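Local atomic coordinates of putative cell filamentation protein (Bartonella quintana, PDB entry 4N67), a protein that is a putative VirB-translocated Fic-domain effector that binds ADP and probably transfers AMP from ATP onto host-cell target proteins. Residues R187-S192 with P203-L207; F57-L62 with F166-L170; M9-Y13 with S91-M95. The protein carries 2 engineered substitutions. All coordinates share one frame; numbering follows the deposited sequence.

Contact 1: residues R187-S192 with P203-L207; sequences RMTYAS and PMKDL. With ADP (adenosine-5'-diphosphate), chain B.
M188 and M204 meet methyl to sulfur, CE of M188 resting 3.5 Å from SD of M204. Both chains carry CG anti to the backbone N and then fold back at chi2 and chi3, which brings their ends together between the helices although neither CB points straight across. L207 completes this greasy layer from the side: its chain runs at about a right angle to that of M188, with CD1 3.8 Å from M188 CE, and the same methyl also reaches CB of A191. The short A191 faces P203 directly and allows the two CA atoms to come within 4.9 Å, while CE of M204 packs under the backbone around S192 N. Nearer the surface, the Y190 ring leans obliquely past P203, CE2 standing 4.0 Å from CG.

Two waters substitute for direct polar bonds. One donates to A191 O and accepts from M204 N, an amide in the first turn of its helix. The other accepts from R187 NH2 (2.9 Å) and donates to P203 O; the extended R187 chain carries its guanidinium alongside L207 and D206, and NH2 forms a salt bridge with D210, one turn beyond D206 on the same helix. On the side of its helix turned away from 203-207, S192 meets the nucleotide: its OG accepts a 2.7 Å hydrogen bond from O2' of the ADP ribose and is itself hydrogen-bonded to D150 OD2, so the serine links the sugar to helix 135-152. M188 and T189 line the same pocket.

The segments belong to helices 185-198 and 202-211, which form a helical hairpin with local axes 8.8 Å apart and directions 142° apart. Helix 135-152 lies against it, F146 touching both methionines and A143 and D150 touching M204.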
loop_
_atom_site.group_PDB
_atom_site.type_symbol
_atom_site.label_atom_id
_atom_site.label_comp_id
_atom_site.label_asym_id
_atom_site.label_seq_id
_atom_site.Cartn_x
_atom_site.Cartn_y
_atom_site.Cartn_z
ATOM N N ARG A 187 -3.395 6.085 14.595
ATOM C CA ARG A 187 -2.764 7.301 14.148
ATOM C C ARG A 187 -2.605 7.321 12.619
ATOM O O ARG A 187 -2.791 8.367 11.993
ATOM C CB ARG A 187 -1.390 7.462 14.773
ATOM C CG ARG A 187 -0.811 8.819 14.426
ATOM C CD ARG A 187 0.408 9.213 15.214
ATOM N NE ARG A 187 0.898 10.457 14.637
ATOM C CZ ARG A 187 2.070 11.001 14.888
ATOM N NH1 ARG A 187 2.909 10.444 15.752
ATOM N NH2 ARG A 187 2.383 12.126 14.282
ATOM N N MET A 188 -2.218 6.190 12.055
ATOM C CA MET A 188 -2.111 6.058 10.594
ATOM C C MET A 188 -3.471 6.289 9.931
ATOM O O MET A 188 -3.594 7.056 8.983
ATOM C CB MET A 188 -1.568 4.670 10.234
ATOM C CG MET A 188 -1.407 4.349 8.753
ATOM S SD MET A 188 0.036 5.126 8.020
ATOM C CE MET A 188 -0.724 6.613 7.422
ATOM N N THR A 189 -4.501 5.618 10.439
ATOM C CA THR A 189 -5.859 5.819 9.940
ATOM C C THR A 189 -6.314 7.266 10.015
ATOM O O THR A 189 -6.828 7.814 9.034
ATOM C CB THR A 189 -6.828 4.892 10.705
ATOM O OG1 THR A 189 -6.348 3.556 10.596
ATOM C CG2 THR A 189 -8.223 4.959 10.145
ATOM N N TYR A 190 -6.117 7.906 11.174
ATOM C CA TYR A 190 -6.452 9.297 11.349
ATOM C C TYR A 190 -5.771 10.149 10.301
ATOM O O TYR A 190 -6.399 10.991 9.667
ATOM C CB TYR A 190 -6.120 9.792 12.780
ATOM C CG TYR A 190 -6.289 11.294 12.951
ATOM C CD1 TYR A 190 -7.566 11.871 13.039
ATOM C CD2 TYR A 190 -5.190 12.144 13.015
ATOM C CE1 TYR A 190 -7.723 13.240 13.170
ATOM C CE2 TYR A 190 -5.346 13.514 13.147
ATOM C CZ TYR A 190 -6.615 14.054 13.229
ATOM O OH TYR A 190 -6.768 15.416 13.374
ATOM N N ALA A 191 -4.463 9.958 10.117
ATOM C CA ALA A 191 -3.753 10.792 9.175
ATOM C C ALA A 191 -4.274 10.592 7.743
ATOM O O ALA A 191 -4.360 11.555 6.981
ATOM C CB ALA A 191 -2.248 10.498 9.225
ATOM N N SER A 192 -4.577 9.350 7.400
ATOM C CA SER A 192 -5.127 8.990 6.075
ATOM C C SER A 192 -6.505 9.626 5.820
ATOM O O SER A 192 -6.750 10.228 4.780
ATOM C CB SER A 192 -5.232 7.479 5.952
ATOM O OG SER A 192 -3.945 6.857 5.799
ATOM N N PRO A 203 -1.518 16.153 9.284
ATOM C CA PRO A 203 -1.285 14.971 10.107
ATOM C C PRO A 203 -0.352 13.953 9.463
ATOM O O PRO A 203 0.453 13.339 10.156
ATOM C CB PRO A 203 -2.694 14.430 10.344
ATOM C CG PRO A 203 -3.512 15.670 10.380
ATOM C CD PRO A 203 -2.944 16.536 9.290
ATOM N N MET A 204 -0.453 13.786 8.153
ATOM C CA MET A 204 0.432 12.828 7.475
ATOM C C MET A 204 1.879 13.306 7.490
ATOM O O MET A 204 2.782 12.477 7.662
ATOM C CB MET A 204 -0.013 12.568 6.031
ATOM C CG MET A 204 0.627 11.334 5.398
ATOM S SD MET A 204 0.128 9.774 6.129
ATOM C CE MET A 204 -1.515 9.638 5.428
ATOM N N LYS A 205 2.086 14.606 7.280
ATOM C CA LYS A 205 3.432 15.177 7.358
ATOM C C LYS A 205 4.033 14.940 8.743
ATOM O O LYS A 205 5.166 14.491 8.866
ATOM C CB LYS A 205 3.388 16.661 7.016
ATOM C CG LYS A 205 4.716 17.381 7.194
ATOM C CD LYS A 205 4.562 18.882 7.035
ATOM C CE LYS A 205 3.784 19.521 8.168
ATOM N NZ LYS A 205 4.593 20.138 9.261
ATOM N N ASP A 206 3.251 15.179 9.788
ATOM C CA ASP A 206 3.732 15.015 11.155
ATOM C C ASP A 206 4.078 13.556 11.441
ATOM O O ASP A 206 5.037 13.251 12.151
ATOM C CB ASP A 206 2.672 15.501 12.156
ATOM C CG ASP A 206 2.473 17.018 12.142
ATOM O OD1 ASP A 206 3.253 17.758 11.504
ATOM O OD2 ASP A 206 1.503 17.478 12.790
ATOM N N LEU A 207 3.228 12.661 10.941
ATOM C CA LEU A 207 3.421 11.233 11.077
ATOM C C LEU A 207 4.784 10.831 10.479
ATOM O O LEU A 207 5.583 10.174 11.134
ATOM C CB LEU A 207 2.261 10.486 10.386
ATOM C CG LEU A 207 2.277 8.963 10.536
ATOM C CD1 LEU A 207 0.845 8.405 10.407
ATOM C CD2 LEU A 207 3.218 8.291 9.558
HETATM P PB ADP B . -7.169 -2.625 2.885
HETATM O O1B ADP B . -8.693 -2.625 2.682
HETATM O O2B ADP B . -6.485 -2.188 1.636
HETATM O O3B ADP B . -6.608 -3.944 3.421
HETATM P PA ADP B . -5.994 -0.802 4.870
HETATM O O1A ADP B . -6.291 -0.849 6.377
HETATM O O2A ADP B . -4.717 -1.470 4.416
HETATM O O3A ADP B . -7.222 -1.518 4.050
HETATM O "O5'" ADP B . -6.085 0.719 4.423
HETATM C "C5'" ADP B . -5.496 1.184 3.203
HETATM C "C4'" ADP B . -5.075 2.635 3.409
HETATM O "O4'" ADP B . -6.249 3.473 3.457
HETATM C "C3'" ADP B . -4.291 2.855 4.699
HETATM O "O3'" ADP B . -3.148 3.699 4.458
HETATM C "C2'" ADP B . -5.296 3.543 5.604
HETATM O "O2'" ADP B . -4.716 4.394 6.602
HETATM C "C1'" ADP B . -6.116 4.321 4.616
HETATM N N9 ADP B . -7.467 4.695 5.080
HETATM C C8 ADP B . -8.218 4.140 6.052
HETATM N N7 ADP B . -9.401 4.799 6.100
HETATM C C5 ADP B . -9.414 5.762 5.170
HETATM C C6 ADP B . -10.336 6.806 4.704
HETATM N N6 ADP B . -11.557 6.897 5.313
HETATM N N1 ADP B . -9.980 7.615 3.694
HETATM C C2 ADP B . -8.757 7.476 3.108
HETATM N N3 ADP B . -7.865 6.541 3.504
HETATM C C4 ADP B . -8.124 5.681 4.487
HETATM O O HOH W 1 -0.025 12.702 12.790
HETATM O O HOH W 2 -3.010 14.083 6.827
#

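Contact 2: residues F57-L62 with F166-L170; sequences FDAAYL and FMEKL
F57, just before helix 59-70, meets L170 of helix 164-174, which in the Fic fold follows the loop of the signature motif. F57 can be followed outward from CB, which sits 3.8 Å from CZ of F166. With CG anti to the carbonyl carbon (chi1 -73°), the ring then turns under L170, whose CD1 lies over one face, 3.8 Å from the centroid, in a CH-pi contact displaced toward the CG side. Further along, CE2 comes 3.4 Å from the backbone N of L170, and CZ at the tip stops 3.5 Å from K169 O. One edge of the same ring is directed at the face of F166 in a T-shaped pair, planes at 84° and centroids 5.9 Å apart.

F166 is also flanked by L62, whose CD1 reaches its CD2 at 3.7 Å, and by the Y61 ring, which meets it at a slant. Y61 stretches on until its OH lies against the K169 side chain, one of whose two modelled conformers carries NZ to hydrogen bonds with Q172 OE1 and the carbonyls of R49 and E51. L124 of helix 112-126 covers both phenylalanines. D58 N-caps helix 59-70: its OD1 accepts from Y61 N at 2.9 Å, nearly on the line of the carboxylate C-O bond, with an N-H...O angle of 150°.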
loop_
_atom_site.group_PDB
_atom_site.type_symbol
_atom_site.label_atom_id
_atom_site.label_comp_id
_atom_site.label_asym_id
_atom_site.label_seq_id
_atom_site.Cartn_x
_atom_site.Cartn_y
_atom_site.Cartn_z
ATOM N N PHE A 57 11.027 3.096 -8.626
ATOM C CA PHE A 57 9.909 2.949 -7.685
ATOM C C PHE A 57 8.640 3.227 -8.458
ATOM O O PHE A 57 8.154 4.364 -8.548
ATOM C CB PHE A 57 10.109 3.890 -6.484
ATOM C CG PHE A 57 11.183 3.414 -5.557
ATOM C CD1 PHE A 57 12.507 3.765 -5.749
ATOM C CD2 PHE A 57 10.856 2.588 -4.490
ATOM C CE1 PHE A 57 13.486 3.284 -4.902
ATOM C CE2 PHE A 57 11.827 2.100 -3.663
ATOM C CZ PHE A 57 13.134 2.455 -3.855
ATOM N N ASP A 58 8.132 2.190 -9.118
ATOM C CA ASP A 58 7.035 2.339 -10.053
ATOM C C ASP A 58 5.851 1.434 -9.717
ATOM O O ASP A 58 5.854 0.702 -8.707
ATOM C CB ASP A 58 7.534 2.117 -11.488
ATOM C CG ASP A 58 8.163 0.728 -11.731
ATOM O OD1 ASP A 58 8.114 -0.123 -10.831
ATOM O OD2 ASP A 58 8.696 0.536 -12.872
ATOM N N ALA A 59 4.804 1.486 -10.535
ATOM C CA ALA A 59 3.625 0.657 -10.278
ATOM C C ALA A 59 3.963 -0.837 -10.283
ATOM O O ALA A 59 3.397 -1.628 -9.520
ATOM C CB ALA A 59 2.541 0.973 -11.278
ATOM N N ALA A 60 4.886 -1.224 -11.152
ATOM C CA ALA A 60 5.335 -2.614 -11.185
ATOM C C ALA A 60 5.940 -3.024 -9.878
ATOM O O ALA A 60 5.712 -4.135 -9.404
ATOM C CB ALA A 60 6.316 -2.850 -12.297
ATOM N N TYR A 61 6.722 -2.149 -9.270
ATOM C CA TYR A 61 7.285 -2.482 -7.979
ATOM C C TYR A 61 6.193 -2.614 -6.920
ATOM O O TYR A 61 6.249 -3.510 -6.063
ATOM C CB TYR A 61 8.364 -1.455 -7.597
ATOM C CG TYR A 61 9.114 -1.806 -6.330
ATOM C CD1 TYR A 61 9.801 -2.998 -6.191
ATOM C CD2 TYR A 61 9.140 -0.913 -5.263
ATOM C CE1 TYR A 61 10.485 -3.310 -5.022
ATOM C CE2 TYR A 61 9.821 -1.190 -4.096
ATOM C CZ TYR A 61 10.494 -2.382 -3.975
ATOM O OH TYR A 61 11.189 -2.635 -2.817
ATOM N N LEU A 62 5.215 -1.708 -6.924
ATOM C CA LEU A 62 4.104 -1.787 -5.983
ATOM C C LEU A 62 3.380 -3.114 -6.138
ATOM O O LEU A 62 3.068 -3.781 -5.142
ATOM C CB LEU A 62 3.168 -0.607 -6.166
ATOM C CG LEU A 62 2.125 -0.426 -5.099
ATOM C CD1 LEU A 62 2.706 0.206 -3.856
ATOM C CD2 LEU A 62 0.995 0.438 -5.624
ATOM N N PHE A 166 6.383 -0.072 0.434
ATOM C CA PHE A 166 6.900 0.767 -0.629
ATOM C C PHE A 166 7.640 1.968 -0.031
ATOM O O PHE A 166 8.737 2.324 -0.465
ATOM C CB PHE A 166 5.723 1.186 -1.545
ATOM C CG PHE A 166 6.097 2.033 -2.740
ATOM C CD1 PHE A 166 6.199 3.408 -2.645
ATOM C CD2 PHE A 166 6.213 1.429 -3.985
ATOM C CE1 PHE A 166 6.493 4.165 -3.754
ATOM C CE2 PHE A 166 6.486 2.190 -5.113
ATOM C CZ PHE A 166 6.622 3.550 -4.975
ATOM N N MET A 167 7.024 2.589 0.971
ATOM C CA MET A 167 7.681 3.730 1.621
ATOM C C MET A 167 8.943 3.356 2.345
ATOM O O MET A 167 9.936 4.090 2.283
ATOM C CB MET A 167 6.753 4.413 2.622
ATOM C CG MET A 167 5.487 4.945 2.026
ATOM S SD MET A 167 5.679 6.007 0.598
ATOM C CE MET A 167 6.695 7.335 1.249
ATOM N N GLU A 168 8.947 2.207 3.015
ATOM C CA GLU A 168 10.167 1.787 3.689
ATOM C C GLU A 168 11.326 1.679 2.713
ATOM O O GLU A 168 12.436 2.140 2.979
ATOM C CB GLU A 168 9.987 0.436 4.376
ATOM C CG GLU A 168 9.063 0.397 5.590
ATOM C CD GLU A 168 9.107 -0.955 6.322
ATOM O OE1 GLU A 168 10.183 -1.577 6.345
ATOM O OE2 GLU A 168 8.052 -1.343 6.847
ATOM N N LYS A 169 11.069 1.095 1.544
ATOM C CA LYS A 169 12.128 0.889 0.584
ATOM C C LYS A 169 12.515 2.175 -0.145
ATOM O O LYS A 169 13.692 2.418 -0.406
ATOM C CB LYS A 169 11.755 -0.228 -0.395
ATOM C CG LYS A 169 11.786 -1.606 0.261
ATOM C CD LYS A 169 13.221 -2.111 0.446
ATOM C CE LYS A 169 13.333 -3.156 1.546
ATOM N NZ LYS A 169 14.723 -3.315 2.029
ATOM N N LEU A 170 11.533 3.018 -0.441
ATOM C CA LEU A 170 11.812 4.337 -1.015
ATOM C C LEU A 170 12.699 5.143 -0.060
ATOM O O LEU A 170 13.698 5.751 -0.458
ATOM C CB LEU A 170 10.504 5.074 -1.270
ATOM C CG LEU A 170 10.596 6.446 -1.931
ATOM C CD1 LEU A 170 11.141 6.365 -3.348
ATOM C CD2 LEU A 170 9.225 7.123 -1.900
#

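Contact 3: residues M9-Y13 with S91-M95. Engineered in segment 9-13: M9 (natural residue Leu).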
loop_
_atom_site.group_PDB
_atom_site.type_symbol
_atom_site.label_atom_id
_atom_site.label_comp_id
_atom_site.label_asym_id
_atom_site.label_seq_id
_atom_site.Cartn_x
_atom_site.Cartn_y
_atom_site.Cartn_z
ATOM N N MET A 9 -19.262 -8.401 -10.506
ATOM C CA MET A 9 -18.029 -9.171 -10.430
ATOM C C MET A 9 -17.365 -9.087 -9.062
ATOM O O MET A 9 -16.554 -9.933 -8.739
ATOM C CB MET A 9 -17.075 -8.769 -11.553
ATOM C CG MET A 9 -17.575 -9.247 -12.912
ATOM S SD MET A 9 -16.721 -8.545 -14.331
ATOM C CE MET A 9 -15.107 -9.243 -14.086
ATOM N N GLU A 10 -17.738 -8.108 -8.243
ATOM C CA GLU A 10 -17.105 -7.990 -6.931
ATOM C C GLU A 10 -17.520 -9.133 -5.992
ATOM O O GLU A 10 -16.752 -9.525 -5.110
ATOM C CB GLU A 10 -17.320 -6.577 -6.340
ATOM C CG GLU A 10 -18.590 -6.364 -5.554
ATOM C CD GLU A 10 -18.860 -4.889 -5.269
ATOM O OE1 GLU A 10 -18.840 -4.087 -6.224
ATOM O OE2 GLU A 10 -19.097 -4.539 -4.087
ATOM N N HIS A 11 -18.686 -9.738 -6.208
ATOM C CA HIS A 11 -19.113 -10.837 -5.354
ATOM C C HIS A 11 -18.210 -12.078 -5.518
ATOM O O HIS A 11 -18.132 -12.921 -4.612
ATOM C CB HIS A 11 -20.562 -11.226 -5.651
ATOM N N ASN A 12 -17.544 -12.177 -6.675
ATOM C CA ASN A 12 -16.715 -13.322 -7.005
ATOM C C ASN A 12 -15.406 -13.329 -6.207
ATOM O O ASN A 12 -14.650 -14.298 -6.261
ATOM C CB ASN A 12 -16.450 -13.414 -8.501
ATOM C CG ASN A 12 -17.655 -13.916 -9.266
ATOM O OD1 ASN A 12 -18.453 -14.671 -8.729
ATOM N ND2 ASN A 12 -17.789 -13.484 -10.518
ATOM N N TYR A 13 -15.165 -12.271 -5.428
ATOM C CA TYR A 13 -14.036 -12.303 -4.475
ATOM C C TYR A 13 -14.308 -13.183 -3.263
ATOM O O TYR A 13 -13.379 -13.526 -2.562
ATOM C CB TYR A 13 -13.706 -10.890 -3.979
ATOM C CG TYR A 13 -12.870 -10.048 -4.914
ATOM C CD1 TYR A 13 -11.553 -10.356 -5.195
ATOM C CD2 TYR A 13 -13.408 -8.909 -5.525
ATOM C CE1 TYR A 13 -10.772 -9.563 -6.014
ATOM C CE2 TYR A 13 -12.636 -8.114 -6.336
ATOM C CZ TYR A 13 -11.340 -8.438 -6.622
ATOM O OH TYR A 13 -10.584 -7.613 -7.449
ATOM N N SER A 91 -14.335 -18.288 -12.125
ATOM C CA SER A 91 -15.062 -17.028 -11.991
ATOM C C SER A 91 -14.089 -15.869 -12.083
ATOM O O SER A 91 -12.886 -16.037 -11.841
ATOM C CB SER A 91 -15.833 -16.970 -10.669
ATOM O OG SER A 91 -14.969 -16.825 -9.551
ATOM N N THR A 92 -14.632 -14.702 -12.433
ATOM C CA THR A 92 -13.822 -13.508 -12.652
ATOM C C THR A 92 -14.280 -12.397 -11.728
ATOM O O THR A 92 -15.495 -12.185 -11.562
ATOM C CB THR A 92 -13.874 -13.078 -14.128
ATOM O OG1 THR A 92 -13.389 -14.154 -14.952
ATOM C CG2 THR A 92 -13.028 -11.848 -14.394
ATOM N N ALA A 93 -13.316 -11.741 -11.090
ATOM C CA ALA A 93 -13.595 -10.680 -10.109
ATOM C C ALA A 93 -12.826 -9.413 -10.434
ATOM O O ALA A 93 -11.745 -9.460 -11.013
ATOM C CB ALA A 93 -13.225 -11.149 -8.710
ATOM N N CYS A 94 -13.411 -8.291 -10.048
ATOM C CA CYS A 94 -12.731 -7.016 -9.988
ATOM C C CYS A 94 -13.601 -6.070 -9.179
ATOM O O CYS A 94 -14.735 -6.389 -8.851
ATOM C CB CYS A 94 -12.453 -6.459 -11.371
ATOM S SG CYS A 94 -13.926 -6.203 -12.379
ATOM N N MET A 95 -13.050 -4.908 -8.864
ATOM C CA MET A 95 -13.782 -3.916 -8.090
ATOM C C MET A 95 -13.252 -2.532 -8.408
ATOM O O MET A 95 -12.488 -1.951 -7.668
ATOM C CB MET A 95 -13.713 -4.223 -6.606
ATOM C CG MET A 95 -14.699 -3.382 -5.809
ATOM S SD MET A 95 -14.855 -4.028 -4.156
ATOM C CE MET A 95 -16.144 -2.973 -3.491
HETATM O O HOH W 3 -17.596 -17.105 -7.374
#
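A93 and Y13 form the apolar centre: CB of A93 sits 3.7 Å above the middle of the Y13 ring, only 2° from its normal, a CH-pi contact aimed squarely at the face. The C94 backbone passes at the edge of the ring, and CB of M95 approaches CE2 to 4.0 Å. Y13 holds CG anti to its carbonyl carbon, which turns the ring so that one face lies against A93 CB. M9, an engineered residue (leucine in nature), lies beside T92 with the two side chains pointing the same way; its CE meets SG of C94 at 3.7 Å, whereas its closer approach to the T92 methyl is tight enough to be doubtful.

Backbones touch next. M9 O receives a CA-H...O contact from A93 (CA to O 3.3 Å), and CA of E10 makes a more bent one to C94 O; C94 N, buried here, finds no polar partner. Beyond them, CE of M95 reaches OE2 of E10 at 3.4 Å.

The polar edge is N12. Its ND2 donates to T92 O at 2.8 Å and 162°; the oxygen lies close to the amide plane of N12, yet the donor stands 36° above the carbonyl plane. OD1 accepts from a water 2.9 Å away that bonds S91 OG only weakly, S91 being held by D89.

The 3-10 turn 9-13 thus lies against strand 92-93, which pairs with strand 85-86 in a hairpin that probably corresponds to the flap of Fic enzymes. W76, edge-to-face, and R156, by cation-pi, join Y13 to the loops beside it.

From the N terminus the 3-10 turn 9-13 comes first and waits until 91-95 to close contact 3, a loop that takes in helices 30-48 and 59-70. Contact 2 opens inside that loop, at 57-62, and closes at 166-170, so the two cross. The span of contact 2 holds the hairpin 85-86/92-93 and helices 112-126 and 135-152, and brings the chain back at helix 164-174. Contact 1 follows in series as a local hairpin of helices 185-198 and 202-211. Its centre lies about 20 Å from that of contact 2 and about 31 Å from that of contact 3, on the opposite side of the chain's centre.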